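Local coordinates for protein aminoglycoside N(3)-acetyltransferase, AAC(3)-IVa (Escherichia coli, PDB 6MN5) that transfers an acetyl group from acetyl-CoA to the 3-amino group of 2-deoxystreptamine aminoglycosides, probably giving resistance to antibiotics such as gentamicin, kanamycin and apramycin, at residues L70-F75 with H173-Q178; L125-P130 with Y187-H192; D191-R196 with F243-E248. The protein carries 1 engineered substitution. All coordinates share one frame; numbering follows the deposited sequence.

Contact 1: residues L70-F75 with H173-Q178; sequences LDDEPF and HCTILQ. With LLL ((2R,3R,4R,5R)-2-((1S,2S,3R,4S,6R)-4,6-diamino-3-((2R,3R,6S)-3-amino-6-(aminomethyl)-tetrahydro-2H-pyran-2-yloxy)-2-hydr oxycyclohexyloxy)-5-methyl-4-(methylamino)-tetrahydro-2H-pyran-3,5-diol), chain G.
His-173 and Asp-72 join the loop 70-75 to one edge of strand 173-178, and the side chain of His-173 is the one to follow. From CB, CG sits between the backbone N and the carbonyl carbon (chi1 81°), which brings the ring up to Asp-71 and Asp-72. Going outward, CD2 lies 3.4 Å from Asp-71 O, while CE1 approaches Asp-71 CB. That methylene rests over one face of the ring, offset toward the rim, in a CH-pi contact of 3.9 Å from Asp-71 CB to the His-173 ring centroid. At the tip NE2 donates to Asp-72 OD1 at 2.8 Å. The bond is nearly straight (171°) and lies in the ring plane, but it reaches the syn side of the carboxylate from 31° out of the carboxylate plane.

Two residues along the strand, Thr-175 OG1 gives its proton to Asp-71 O at 2.8 Å. The Thr-175 backbone is held through water: its N donates to one that also lies 2.7 Å from Glu-73 O, and its carbonyl receives a proton from another that accepts from Phe-75 N. Cys-174 and Ile-176 pair with Val-185 and Val-183 of strand 181-189, so the loop lies along the edge of strand 170-178 that faces away from its hairpin partner.

Asp-71 also belongs to the gentamicin pocket, where its OD2 is 2.7 Å from the ligand hydroxyl O43. The chemistry therefore anchors Asp-71, whose carboxylate meets the drug, to the hairpin through its backbone O and its CB, and the acidic neighbour Asp-72 would tend to stabilise a protonated His-173.

Contact 2: residues L125-P130 with Y187-H192; sequences LPPHSP and YLENDH. With LLL ((2R,3R,4R,5R)-2-((1S,2S,3R,4S,6R)-4,6-diamino-3-((2R,3R,6S)-3-amino-6-(aminomethyl)-tetrahydro-2H-pyran-2-yloxy)-2-hydr oxycyclohexyloxy)-5-methyl-4-(methylamino)-tetrahydro-2H-pyran-3,5-diol), chain G; EDO (1,2-ethanediol), chain U.
A type I beta turn, Pro-126 to Ser-129, sets Pro-127 against Tyr-187 and Glu-189, and Pro-126 against the strand backbone, at the end of hairpin strand 181-189, where the strand forms part of the aminoglycoside pocket. The turn closes with Ser-129 N donating to Pro-126 O, and a cis peptide bond precedes Pro-126.

Tyr-187 holds its ring up to the turn because CG lies between the backbone N and the carbonyl carbon (chi1 62°). Two apolar groups come in on the same side of that ring, both obliquely: Leu-125 CD1 is 3.9 Å from Tyr-187 CD1 near the root, and Pro-127 CD is 3.5 Å from Tyr-187 CE2 farther out. Each of these side chains runs at about a right angle to the tyrosine. Pro-126 takes the backbone instead, its CG lying 3.5 Å from Leu-188 O. Outside the contact Pro-126 also touches Leu-162 of helix 155-163, and Pro-127 touches Phe-106.

Glu-189 runs out extended (chi1 -161°, chi2 -175°), and Pro-127 CG lies across it, 3.6 Å from Glu-189 OE1. That same oxygen accepts a proton from gentamicin O23 at 2.8 Å, so the proline borders a carboxylate in direct contact with the drug. Beyond Glu-189 the chain continues to Asp-191, whose OD1 is salt-bridged to Arg-172.

At the outer side of the turn sits a 1,2-ethanediol, probably from the crystallisation liquor: its O2 accepts from Leu-125 N at 3.1 Å and donates to Ser-129 OG at 3.0 Å.

Contact 3: residues D191-R196 with F243-E248; sequences DHCCER and FLHPPE. With ZN (zinc ion), chain H; LLL ((2R,3R,4R,5R)-2-((1S,2S,3R,4S,6R)-4,6-diamino-3-((2R,3R,6S)-3-amino-6-(aminomethyl)-tetrahydro-2H-pyran-2-yloxy)-2-hydr oxycyclohexyloxy)-5-methyl-4-(methylamino)-tetrahydro-2H-pyran-3,5-diol), chain G.
Cys-193 and His-245 meet at the zinc ion, with Cys-193 SG at 2.3 Å and His-245 ND1 at 2.1 Å from the metal; Cys-251 and Cys-254 complete the site of three cysteines and one histidine. The sulfur lies in the plane of the imidazole, at its edge. Arg-196 comes over a face instead: its CD stands 4.2 Å above the centre of the His-245 ring, and the chain then bends at chi3 (61°), which turns NE and the guanidinium off toward Ile-242, whose O takes the NH2. Glu-195 turns its carboxylate at 90° to the same ring, and a water in the ring plane links the two, donating to Glu-195 OE1 at 2.9 Å and accepting from His-245 NE2 at 3.0 Å.

Deeper in, His-192 has Phe-243 O over one face and Leu-244 CD2 3.5 Å from His-192 CD2, the leucine crossing at about a right angle. His-192 NE2 is hydrogen-bonded to Glu-161. A second water joins Arg-196 N to Phe-243 O.

No direct hydrogen bond crosses here, so metal and water supply the polar links. With ND1 spent on zinc, NE2 is left as the N-H donor, and Glu-195 N donating to Cys-193 SG probably tempers the thiolate's charge.

How the contacts relate
All three contacts touch the same gentamicin molecule, strung along it from the hairpin to the zinc site. Contacts 1 and 2 both address the methylamino sugar, through Asp-71 and Glu-189; their centres are 15 Å apart, and they touch where His-173 CA packs on Tyr-187 CE1 at 3.6 Å, across the neighbouring strands 170-178 and 181-189. Contact 2 runs directly into contact 3 by sharing Asp-191 and His-192, with 16 Å between centres. Contacts 1 and 3 do not meet: their nearest atoms are about 9 Å apart. The zinc ion stands about 14 Å from the Glu-189 side chain, yet Glu-253, beside zinc ligand Cys-254, is also hydrogen-bonded to the drug.

Contact 1: residues L70-F75 with H173-Q178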
loop_
_atom_site.group_PDB
_atom_site.type_symbol
_atom_site.label_atom_id
_atom_site.label_comp_id
_atom_site.label_asym_id
_atom_site.label_seq_id
_atom_site.Cartn_x
_atom_site.Cartn_y
_atom_site.Cartn_z
ATOM N N LEU A 70 1.610 -14.986 4.331
ATOM C CA LEU A 70 1.964 -16.345 4.722
ATOM C C LEU A 70 3.259 -16.750 4.029
ATOM O O LEU A 70 3.334 -16.750 2.795
ATOM C CB LEU A 70 0.836 -17.319 4.376
ATOM C CG LEU A 70 -0.525 -16.980 4.986
ATOM C CD1 LEU A 70 -1.544 -18.087 4.731
ATOM C CD2 LEU A 70 -0.382 -16.715 6.475
ATOM N N ASP A 71 4.271 -17.103 4.821
ATOM C CA ASP A 71 5.569 -17.470 4.270
ATOM C C ASP A 71 5.654 -18.936 3.872
ATOM O O ASP A 71 6.515 -19.293 3.063
ATOM C CB ASP A 71 6.679 -17.165 5.278
ATOM C CG ASP A 71 6.538 -15.798 5.904
ATOM O OD1 ASP A 71 6.365 -14.816 5.153
ATOM O OD2 ASP A 71 6.602 -15.704 7.148
ATOM N N ASP A 72 4.786 -19.789 4.413
ATOM C CA ASP A 72 4.917 -21.230 4.254
ATOM C C ASP A 72 3.806 -21.846 3.412
ATOM O O ASP A 72 3.754 -23.072 3.277
ATOM C CB ASP A 72 4.974 -21.900 5.628
ATOM C CG ASP A 72 6.161 -21.434 6.450
ATOM O OD1 ASP A 72 7.281 -21.381 5.899
ATOM O OD2 ASP A 72 5.977 -21.119 7.644
ATOM N N GLU A 73 2.922 -21.033 2.837
ATOM C CA GLU A 73 1.864 -21.554 1.992
ATOM C C GLU A 73 1.923 -20.916 0.609
ATOM O O GLU A 73 2.216 -19.722 0.490
ATOM C CB GLU A 73 0.482 -21.298 2.609
ATOM C CG GLU A 73 0.016 -22.382 3.563
ATOM C CD GLU A 73 -0.982 -21.865 4.578
ATOM O OE1 GLU A 73 -0.550 -21.418 5.662
ATOM O OE2 GLU A 73 -2.197 -21.901 4.290
ATOM N N PRO A 74 1.654 -21.679 -0.448
ATOM C CA PRO A 74 1.611 -21.089 -1.789
ATOM C C PRO A 74 0.387 -20.204 -1.962
ATOM O O PRO A 74 -0.623 -20.340 -1.267
ATOM C CB PRO A 74 1.553 -22.309 -2.714
ATOM C CG PRO A 74 0.939 -23.375 -1.878
ATOM C CD PRO A 74 1.428 -23.134 -0.476
ATOM N N PHE A 75 0.491 -19.287 -2.920
ATOM C CA PHE A 75 -0.515 -18.260 -3.145
ATOM C C PHE A 75 -1.387 -18.619 -4.341
ATOM O O PHE A 75 -0.886 -19.050 -5.384
ATOM C CB PHE A 75 0.153 -16.899 -3.367
ATOM C CG PHE A 75 -0.812 -15.756 -3.536
ATOM C CD1 PHE A 75 -1.184 -15.324 -4.800
ATOM C CD2 PHE A 75 -1.327 -15.096 -2.429
ATOM C CE1 PHE A 75 -2.062 -14.261 -4.956
ATOM C CE2 PHE A 75 -2.205 -14.032 -2.581
ATOM C CZ PHE A 75 -2.573 -13.616 -3.845
ATOM N N HIS A 173 11.437 -15.331 3.628
ATOM C CA HIS A 173 11.168 -16.381 2.657
ATOM C C HIS A 173 9.672 -16.474 2.400
ATOM O O HIS A 173 8.853 -16.040 3.213
ATOM C CB HIS A 173 11.715 -17.734 3.127
ATOM C CG HIS A 173 10.824 -18.438 4.102
ATOM N ND1 HIS A 173 10.877 -18.207 5.460
ATOM C CD2 HIS A 173 9.857 -19.367 3.915
ATOM C CE1 HIS A 173 9.981 -18.964 6.068
ATOM N NE2 HIS A 173 9.349 -19.677 5.154
ATOM N N CYS A 174 9.332 -17.047 1.247
ATOM C CA CYS A 174 7.957 -17.379 0.898
ATOM C C CYS A 174 7.949 -18.759 0.251
ATOM O O CYS A 174 8.991 -19.407 0.108
ATOM C CB CYS A 174 7.339 -16.320 -0.022
ATOM S SG CYS A 174 8.172 -16.120 -1.609
ATOM N N THR A 175 6.763 -19.213 -0.144
ATOM C CA THR A 175 6.589 -20.544 -0.708
ATOM C C THR A 175 5.813 -20.446 -2.012
ATOM O O THR A 175 4.769 -19.791 -2.071
ATOM C CB THR A 175 5.858 -21.466 0.273
ATOM O OG1 THR A 175 6.625 -21.580 1.479
ATOM C CG2 THR A 175 5.670 -22.849 -0.334
ATOM N N ILE A 176 6.326 -21.100 -3.053
ATOM C CA ILE A 176 5.671 -21.149 -4.350
ATOM C C ILE A 176 5.475 -22.608 -4.744
ATOM O O ILE A 176 6.035 -23.523 -4.138
ATOM C CB ILE A 176 6.462 -20.394 -5.435
ATOM C CG1 ILE A 176 7.863 -20.998 -5.583
ATOM C CG2 ILE A 176 6.531 -18.909 -5.106
ATOM C CD1 ILE A 176 8.450 -20.858 -6.970
ATOM N N LEU A 177 4.663 -22.814 -5.776
ATOM C CA LEU A 177 4.417 -24.139 -6.336
ATOM C C LEU A 177 5.043 -24.192 -7.724
ATOM O O LEU A 177 4.514 -23.605 -8.674
ATOM C CB LEU A 177 2.923 -24.447 -6.394
ATOM C CG LEU A 177 2.587 -25.901 -6.733
ATOM C CD1 LEU A 177 1.619 -26.483 -5.716
ATOM C CD2 LEU A 177 2.025 -26.012 -8.143
ATOM N N GLN A 178 6.169 -24.889 -7.833
ATOM C CA GLN A 178 6.876 -25.072 -9.094
ATOM C C GLN A 178 6.789 -26.538 -9.489
ATOM O O GLN A 178 7.297 -27.404 -8.771
ATOM C CB GLN A 178 8.335 -24.634 -8.972
ATOM C CG GLN A 178 8.782 -23.635 -10.025
ATOM C CD GLN A 178 10.282 -23.415 -10.015
ATOM O OE1 GLN A 178 10.851 -22.989 -9.009
ATOM N NE2 GLN A 178 10.931 -23.709 -11.135
HETATM C C11 LLL G . 6.096 -5.210 11.533
HETATM O O11 LLL G . 5.439 -6.009 10.539
HETATM C C21 LLL G . 6.094 -5.949 12.861
HETATM N N21 LLL G . 6.847 -7.208 12.765
HETATM C C31 LLL G . 4.661 -6.203 13.298
HETATM C C41 LLL G . 3.896 -4.890 13.318
HETATM C C51 LLL G . 4.021 -4.210 11.964
HETATM O O51 LLL G . 5.404 -3.961 11.679
HETATM C C61 LLL G . 3.256 -2.885 11.987
HETATM N N61 LLL G . 3.571 -2.076 10.800
HETATM C C12 LLL G . 6.138 -5.810 6.382
HETATM N N12 LLL G . 6.789 -5.697 5.068
HETATM C C22 LLL G . 6.365 -4.557 7.212
HETATM C C32 LLL G . 5.622 -4.681 8.532
HETATM N N32 LLL G . 5.764 -3.457 9.334
HETATM C C42 LLL G . 6.138 -5.893 9.292
HETATM C C52 LLL G . 5.910 -7.146 8.463
HETATM O O52 LLL G . 6.396 -8.290 9.179
HETATM C C62 LLL G . 6.650 -7.023 7.140
HETATM O O62 LLL G . 6.432 -8.205 6.357
HETATM C C13 LLL G . 7.305 -9.252 6.814
HETATM C C23 LLL G . 7.560 -10.259 5.690
HETATM O O23 LLL G . 7.525 -9.606 4.408
HETATM C C33 LLL G . 6.506 -11.353 5.738
HETATM N N33 LLL G . 6.607 -12.236 4.567
HETATM C C43 LLL G . 6.656 -12.142 7.030
HETATM O O43 LLL G . 7.556 -13.240 6.818
HETATM C C53 LLL G . 7.211 -11.234 8.116
HETATM O O53 LLL G . 6.687 -9.907 7.939
HETATM C C83 LLL G . 5.291 -12.679 7.462
HETATM C C93 LLL G . 5.273 -12.423 3.978
HETATM O O HOH W 1 4.317 -17.990 0.602
HETATM O O HOH W 2 3.220 -18.826 -4.374
#

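Contact 2: residues L125-P130 with Y187-H192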
loop_
_atom_site.group_PDB
_atom_site.type_symbol
_atom_site.label_atom_id
_atom_site.label_comp_id
_atom_site.label_asym_id
_atom_site.label_seq_id
_atom_site.Cartn_x
_atom_site.Cartn_y
_atom_site.Cartn_z
ATOM N N LEU A 125 11.375 -10.052 -6.127
ATOM C CA LEU A 125 12.341 -10.231 -5.042
ATOM C C LEU A 125 13.258 -9.018 -5.000
ATOM O O LEU A 125 14.036 -8.803 -5.952
ATOM C CB LEU A 125 13.159 -11.508 -5.228
ATOM C CG LEU A 125 12.450 -12.859 -5.139
ATOM C CD1 LEU A 125 11.587 -12.939 -3.889
ATOM C CD2 LEU A 125 11.628 -13.113 -6.389
ATOM N N PRO A 126 13.212 -8.195 -3.937
ATOM C CA PRO A 126 12.314 -8.258 -2.779
ATOM C C PRO A 126 10.876 -7.910 -3.168
ATOM O O PRO A 126 10.667 -7.495 -4.308
ATOM C CB PRO A 126 12.908 -7.209 -1.821
ATOM C CG PRO A 126 14.302 -6.988 -2.295
ATOM C CD PRO A 126 14.220 -7.135 -3.777
ATOM N N PRO A 127 9.911 -8.094 -2.256
ATOM C CA PRO A 127 8.504 -7.848 -2.624
ATOM C C PRO A 127 8.246 -6.496 -3.269
ATOM O O PRO A 127 7.441 -6.412 -4.203
ATOM C CB PRO A 127 7.775 -7.978 -1.281
ATOM C CG PRO A 127 8.602 -8.941 -0.514
ATOM C CD PRO A 127 10.028 -8.665 -0.901
ATOM N N HIS A 128 8.910 -5.435 -2.807
ATOM C CA HIS A 128 8.649 -4.080 -3.278
ATOM C C HIS A 128 9.761 -3.561 -4.183
ATOM O O HIS A 128 10.059 -2.364 -4.191
ATOM C CB HIS A 128 8.433 -3.143 -2.091
ATOM C CG HIS A 128 7.439 -3.656 -1.097
ATOM N ND1 HIS A 128 6.244 -4.231 -1.472
ATOM C CD2 HIS A 128 7.466 -3.691 0.256
ATOM C CE1 HIS A 128 5.576 -4.598 -0.393
ATOM N NE2 HIS A 128 6.293 -4.278 0.669
ATOM N N SER A 129 10.375 -4.449 -4.952
ATOM C CA SER A 129 11.414 -4.072 -5.897
ATOM C C SER A 129 10.788 -3.411 -7.118
ATOM O O SER A 129 9.565 -3.327 -7.240
ATOM C CB SER A 129 12.218 -5.310 -6.296
ATOM O OG SER A 129 11.434 -6.201 -7.071
ATOM N N PRO A 130 11.602 -2.897 -8.040
ATOM C CA PRO A 130 11.078 -2.595 -9.374
ATOM C C PRO A 130 10.476 -3.845 -10.001
ATOM O O PRO A 130 10.769 -4.975 -9.601
ATOM C CB PRO A 130 12.314 -2.115 -10.141
ATOM C CG PRO A 130 13.178 -1.516 -9.085
ATOM C CD PRO A 130 12.952 -2.337 -7.841
ATOM N N TYR A 187 15.024 -14.826 0.482
ATOM C CA TYR A 187 15.428 -13.524 -0.026
ATOM C C TYR A 187 15.759 -12.610 1.146
ATOM O O TYR A 187 15.579 -12.968 2.313
ATOM C CB TYR A 187 14.337 -12.906 -0.908
ATOM C CG TYR A 187 13.029 -12.650 -0.190
ATOM C CD1 TYR A 187 12.069 -13.651 -0.076
ATOM C CD2 TYR A 187 12.749 -11.408 0.367
ATOM C CE1 TYR A 187 10.871 -13.422 0.578
ATOM C CE2 TYR A 187 11.554 -11.170 1.024
ATOM C CZ TYR A 187 10.619 -12.178 1.125
ATOM O OH TYR A 187 9.431 -11.940 1.776
ATOM N N LEU A 188 16.249 -11.416 0.821
ATOM C CA LEU A 188 16.561 -10.392 1.809
ATOM C C LEU A 188 15.563 -9.252 1.673
ATOM O O LEU A 188 15.343 -8.741 0.569
ATOM C CB LEU A 188 17.989 -9.871 1.636
ATOM C CG LEU A 188 19.120 -10.828 2.025
ATOM C CD1 LEU A 188 20.472 -10.133 1.954
ATOM C CD2 LEU A 188 18.885 -11.396 3.412
ATOM N N GLU A 189 14.958 -8.861 2.789
ATOM C CA GLU A 189 13.950 -7.813 2.804
ATOM C C GLU A 189 14.414 -6.660 3.683
ATOM O O GLU A 189 15.072 -6.871 4.707
ATOM C CB GLU A 189 12.602 -8.344 3.303
ATOM C CG GLU A 189 11.424 -7.461 2.934
ATOM C CD GLU A 189 10.121 -7.942 3.539
ATOM O OE1 GLU A 189 9.065 -7.768 2.896
ATOM O OE2 GLU A 189 10.155 -8.495 4.658
ATOM N N ASN A 190 14.065 -5.443 3.271
ATOM C CA ASN A 190 14.392 -4.230 4.022
ATOM C C ASN A 190 13.274 -3.943 5.025
ATOM O O ASN A 190 12.509 -2.984 4.910
ATOM C CB ASN A 190 14.600 -3.063 3.068
ATOM C CG ASN A 190 13.462 -2.923 2.075
ATOM O OD1 ASN A 190 13.443 -3.589 1.040
ATOM N ND2 ASN A 190 12.499 -2.066 2.394
ATOM N N ASP A 191 13.190 -4.805 6.033
ATOM C CA ASP A 191 12.075 -4.790 6.967
ATOM C C ASP A 191 12.520 -4.360 8.358
ATOM O O ASP A 191 13.585 -4.763 8.838
ATOM C CB ASP A 191 11.403 -6.162 7.044
ATOM C CG ASP A 191 10.138 -6.133 7.873
ATOM O OD1 ASP A 191 10.037 -6.911 8.846
ATOM O OD2 ASP A 191 9.259 -5.303 7.565
ATOM N N HIS A 192 11.685 -3.543 8.998
ATOM C CA HIS A 192 11.862 -3.149 10.389
ATOM C C HIS A 192 10.488 -2.959 11.021
ATOM O O HIS A 192 9.517 -3.592 10.594
ATOM C CB HIS A 192 12.704 -1.876 10.488
ATOM C CG HIS A 192 12.376 -0.856 9.445
ATOM N ND1 HIS A 192 11.343 0.045 9.583
ATOM C CD2 HIS A 192 12.938 -0.601 8.239
ATOM C CE1 HIS A 192 11.286 0.814 8.509
ATOM N NE2 HIS A 192 12.244 0.443 7.680
HETATM C C11 LLL G . 6.096 -5.210 11.533
HETATM O O11 LLL G . 5.439 -6.009 10.539
HETATM C C21 LLL G . 6.094 -5.949 12.861
HETATM N N21 LLL G . 6.847 -7.208 12.765
HETATM C C31 LLL G . 4.661 -6.203 13.298
HETATM C C41 LLL G . 3.896 -4.890 13.318
HETATM C C51 LLL G . 4.021 -4.210 11.964
HETATM O O51 LLL G . 5.404 -3.961 11.679
HETATM C C61 LLL G . 3.256 -2.885 11.987
HETATM N N61 LLL G . 3.571 -2.076 10.800
HETATM C C12 LLL G . 6.138 -5.810 6.382
HETATM N N12 LLL G . 6.789 -5.697 5.068
HETATM C C22 LLL G . 6.365 -4.557 7.212
HETATM C C32 LLL G . 5.622 -4.681 8.532
HETATM N N32 LLL G . 5.764 -3.457 9.334
HETATM C C42 LLL G . 6.138 -5.893 9.292
HETATM C C52 LLL G . 5.910 -7.146 8.463
HETATM O O52 LLL G . 6.396 -8.290 9.179
HETATM C C62 LLL G . 6.650 -7.023 7.140
HETATM O O62 LLL G . 6.432 -8.205 6.357
HETATM C C13 LLL G . 7.305 -9.252 6.814
HETATM C C23 LLL G . 7.560 -10.259 5.690
HETATM O O23 LLL G . 7.525 -9.606 4.408
HETATM C C33 LLL G . 6.506 -11.353 5.738
HETATM N N33 LLL G . 6.607 -12.236 4.567
HETATM C C43 LLL G . 6.656 -12.142 7.030
HETATM O O43 LLL G . 7.556 -13.240 6.818
HETATM C C53 LLL G . 7.211 -11.234 8.116
HETATM O O53 LLL G . 6.687 -9.907 7.939
HETATM C C83 LLL G . 5.291 -12.679 7.462
HETATM C C93 LLL G . 5.273 -12.423 3.978
HETATM C C1 EDO U . 12.455 -9.953 -10.680
HETATM O O1 EDO U . 12.464 -11.166 -9.918
HETATM C C2 EDO U . 11.636 -8.890 -9.956
HETATM O O2 EDO U . 12.266 -8.546 -8.715
#

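Contact 3: residues D191-R196 with F243-E248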
loop_
_atom_site.group_PDB
_atom_site.type_symbol
_atom_site.label_atom_id
_atom_site.label_comp_id
_atom_site.label_asym_id
_atom_site.label_seq_id
_atom_site.Cartn_x
_atom_site.Cartn_y
_atom_site.Cartn_z
ATOM N N ASP A 191 13.190 -4.805 6.033
ATOM C CA ASP A 191 12.075 -4.790 6.967
ATOM C C ASP A 191 12.520 -4.360 8.358
ATOM O O ASP A 191 13.585 -4.763 8.838
ATOM C CB ASP A 191 11.403 -6.162 7.044
ATOM C CG ASP A 191 10.138 -6.133 7.873
ATOM O OD1 ASP A 191 10.037 -6.911 8.846
ATOM O OD2 ASP A 191 9.259 -5.303 7.565
ATOM N N HIS A 192 11.685 -3.543 8.998
ATOM C CA HIS A 192 11.862 -3.149 10.389
ATOM C C HIS A 192 10.488 -2.959 11.021
ATOM O O HIS A 192 9.517 -3.592 10.594
ATOM C CB HIS A 192 12.704 -1.876 10.488
ATOM C CG HIS A 192 12.376 -0.856 9.445
ATOM N ND1 HIS A 192 11.343 0.045 9.583
ATOM C CD2 HIS A 192 12.938 -0.601 8.239
ATOM C CE1 HIS A 192 11.286 0.814 8.509
ATOM N NE2 HIS A 192 12.244 0.443 7.680
ATOM N N CYS A 193 10.388 -2.089 12.027
ATOM C CA CYS A 193 9.119 -1.889 12.719
ATOM C C CYS A 193 8.187 -0.926 11.991
ATOM O O CYS A 193 6.991 -0.896 12.298
ATOM C CB CYS A 193 9.369 -1.383 14.139
ATOM S SG CYS A 193 9.793 0.365 14.224
ATOM N N CYS A 194 8.706 -0.135 11.051
ATOM C CA CYS A 194 7.963 0.806 10.214
ATOM C C CYS A 194 7.379 1.980 10.992
ATOM O O CYS A 194 6.680 2.805 10.391
ATOM C CB CYS A 194 6.821 0.133 9.436
ATOM S SG CYS A 194 7.322 -1.196 8.321
ATOM N N GLU A 195 7.636 2.089 12.299
ATOM C CA GLU A 195 7.067 3.189 13.075
ATOM C C GLU A 195 7.580 4.540 12.590
ATOM O O GLU A 195 6.813 5.505 12.494
ATOM C CB GLU A 195 7.379 3.008 14.559
ATOM C CG GLU A 195 6.439 2.064 15.283
ATOM C CD GLU A 195 6.746 1.962 16.762
ATOM O OE1 GLU A 195 7.375 2.895 17.304
ATOM O OE2 GLU A 195 6.362 0.947 17.382
ATOM N N ARG A 196 8.870 4.629 12.275
ATOM C CA ARG A 196 9.462 5.895 11.868
ATOM C C ARG A 196 9.121 6.282 10.435
ATOM O O ARG A 196 9.605 7.315 9.962
ATOM C CB ARG A 196 10.980 5.852 12.054
ATOM C CG ARG A 196 11.404 5.909 13.514
ATOM C CD ARG A 196 12.885 5.629 13.680
ATOM N NE ARG A 196 13.703 6.612 12.980
ATOM C CZ ARG A 196 14.099 7.761 13.513
ATOM N NH1 ARG A 196 13.751 8.072 14.753
ATOM N NH2 ARG A 196 14.844 8.599 12.805
ATOM N N PHE A 243 15.010 5.543 9.038
ATOM C CA PHE A 243 13.778 4.855 9.408
ATOM C C PHE A 243 13.959 3.862 10.548
ATOM O O PHE A 243 12.961 3.353 11.067
ATOM C CB PHE A 243 13.190 4.131 8.190
ATOM C CG PHE A 243 12.561 5.053 7.181
ATOM C CD1 PHE A 243 11.857 6.175 7.592
ATOM C CD2 PHE A 243 12.680 4.803 5.823
ATOM C CE1 PHE A 243 11.280 7.029 6.666
ATOM C CE2 PHE A 243 12.104 5.653 4.892
ATOM C CZ PHE A 243 11.404 6.766 5.316
ATOM N N LEU A 244 15.194 3.579 10.955
ATOM C CA LEU A 244 15.448 2.624 12.022
ATOM C C LEU A 244 15.553 3.337 13.362
ATOM O O LEU A 244 16.158 4.408 13.465
ATOM C CB LEU A 244 16.729 1.832 11.760
ATOM C CG LEU A 244 16.972 1.302 10.348
ATOM C CD1 LEU A 244 18.304 0.572 10.303
ATOM C CD2 LEU A 244 15.835 0.392 9.908
ATOM N N HIS A 245 14.961 2.730 14.387
ATOM C CA HIS A 245 15.076 3.262 15.732
ATOM C C HIS A 245 16.542 3.285 16.164
ATOM O O HIS A 245 17.341 2.450 15.728
ATOM C CB HIS A 245 14.258 2.420 16.710
ATOM C CG HIS A 245 12.820 2.824 16.798
ATOM N ND1 HIS A 245 11.815 2.144 16.148
ATOM C CD2 HIS A 245 12.220 3.844 17.457
ATOM C CE1 HIS A 245 10.656 2.726 16.402
ATOM N NE2 HIS A 245 10.875 3.760 17.194
ATOM N N PRO A 246 16.929 4.235 17.006
ATOM C CA PRO A 246 18.265 4.195 17.598
ATOM C C PRO A 246 18.398 2.994 18.517
ATOM O O PRO A 246 17.391 2.484 19.030
ATOM C CB PRO A 246 18.346 5.514 18.381
ATOM C CG PRO A 246 16.926 5.899 18.629
ATOM C CD PRO A 246 16.165 5.419 17.432
ATOM N N PRO A 247 19.620 2.499 18.733
ATOM C CA PRO A 247 19.790 1.353 19.644
ATOM C C PRO A 247 19.261 1.605 21.045
ATOM O O PRO A 247 18.867 0.650 21.728
ATOM C CB PRO A 247 21.310 1.134 19.645
ATOM C CG PRO A 247 21.769 1.693 18.340
ATOM C CD PRO A 247 20.878 2.870 18.066
ATOM N N GLU A 248 19.234 2.862 21.493
ATOM C CA GLU A 248 18.687 3.168 22.811
ATOM C C GLU A 248 17.191 2.891 22.879
ATOM O O GLU A 248 16.665 2.608 23.960
ATOM C CB GLU A 248 18.966 4.626 23.175
ATOM C CG GLU A 248 20.337 5.130 22.757
ATOM C CD GLU A 248 20.333 5.747 21.372
ATOM O OE1 GLU A 248 20.804 5.083 20.424
ATOM O OE2 GLU A 248 19.853 6.891 21.230
HETATM ZN ZN ZN H . 11.776 0.136 15.437
HETATM C C11 LLL G . 6.096 -5.210 11.533
HETATM O O11 LLL G . 5.439 -6.009 10.539
HETATM C C21 LLL G . 6.094 -5.949 12.861
HETATM N N21 LLL G . 6.847 -7.208 12.765
HETATM C C31 LLL G . 4.661 -6.203 13.298
HETATM C C41 LLL G . 3.896 -4.890 13.318
HETATM C C51 LLL G . 4.021 -4.210 11.964
HETATM O O51 LLL G . 5.404 -3.961 11.679
HETATM C C61 LLL G . 3.256 -2.885 11.987
HETATM N N61 LLL G . 3.571 -2.076 10.800
HETATM C C12 LLL G . 6.138 -5.810 6.382
HETATM N N12 LLL G . 6.789 -5.697 5.068
HETATM C C22 LLL G . 6.365 -4.557 7.212
HETATM C C32 LLL G . 5.622 -4.681 8.532
HETATM N N32 LLL G . 5.764 -3.457 9.334
HETATM C C42 LLL G . 6.138 -5.893 9.292
HETATM C C52 LLL G . 5.910 -7.146 8.463
HETATM O O52 LLL G . 6.396 -8.290 9.179
HETATM C C62 LLL G . 6.650 -7.023 7.140
HETATM O O62 LLL G . 6.432 -8.205 6.357
HETATM C C13 LLL G . 7.305 -9.252 6.814
HETATM C C23 LLL G . 7.560 -10.259 5.690
HETATM O O23 LLL G . 7.525 -9.606 4.408
HETATM C C33 LLL G . 6.506 -11.353 5.738
HETATM N N33 LLL G . 6.607 -12.236 4.567
HETATM C C43 LLL G . 6.656 -12.142 7.030
HETATM O O43 LLL G . 7.556 -13.240 6.818
HETATM C C53 LLL G . 7.211 -11.234 8.116
HETATM O O53 LLL G . 6.687 -9.907 7.939
HETATM C C83 LLL G . 5.291 -12.679 7.462
HETATM C C93 LLL G . 5.273 -12.423 3.978
HETATM O O HOH W 3 8.499 5.578 17.317
HETATM O O HOH W 4 10.599 2.674 11.974
#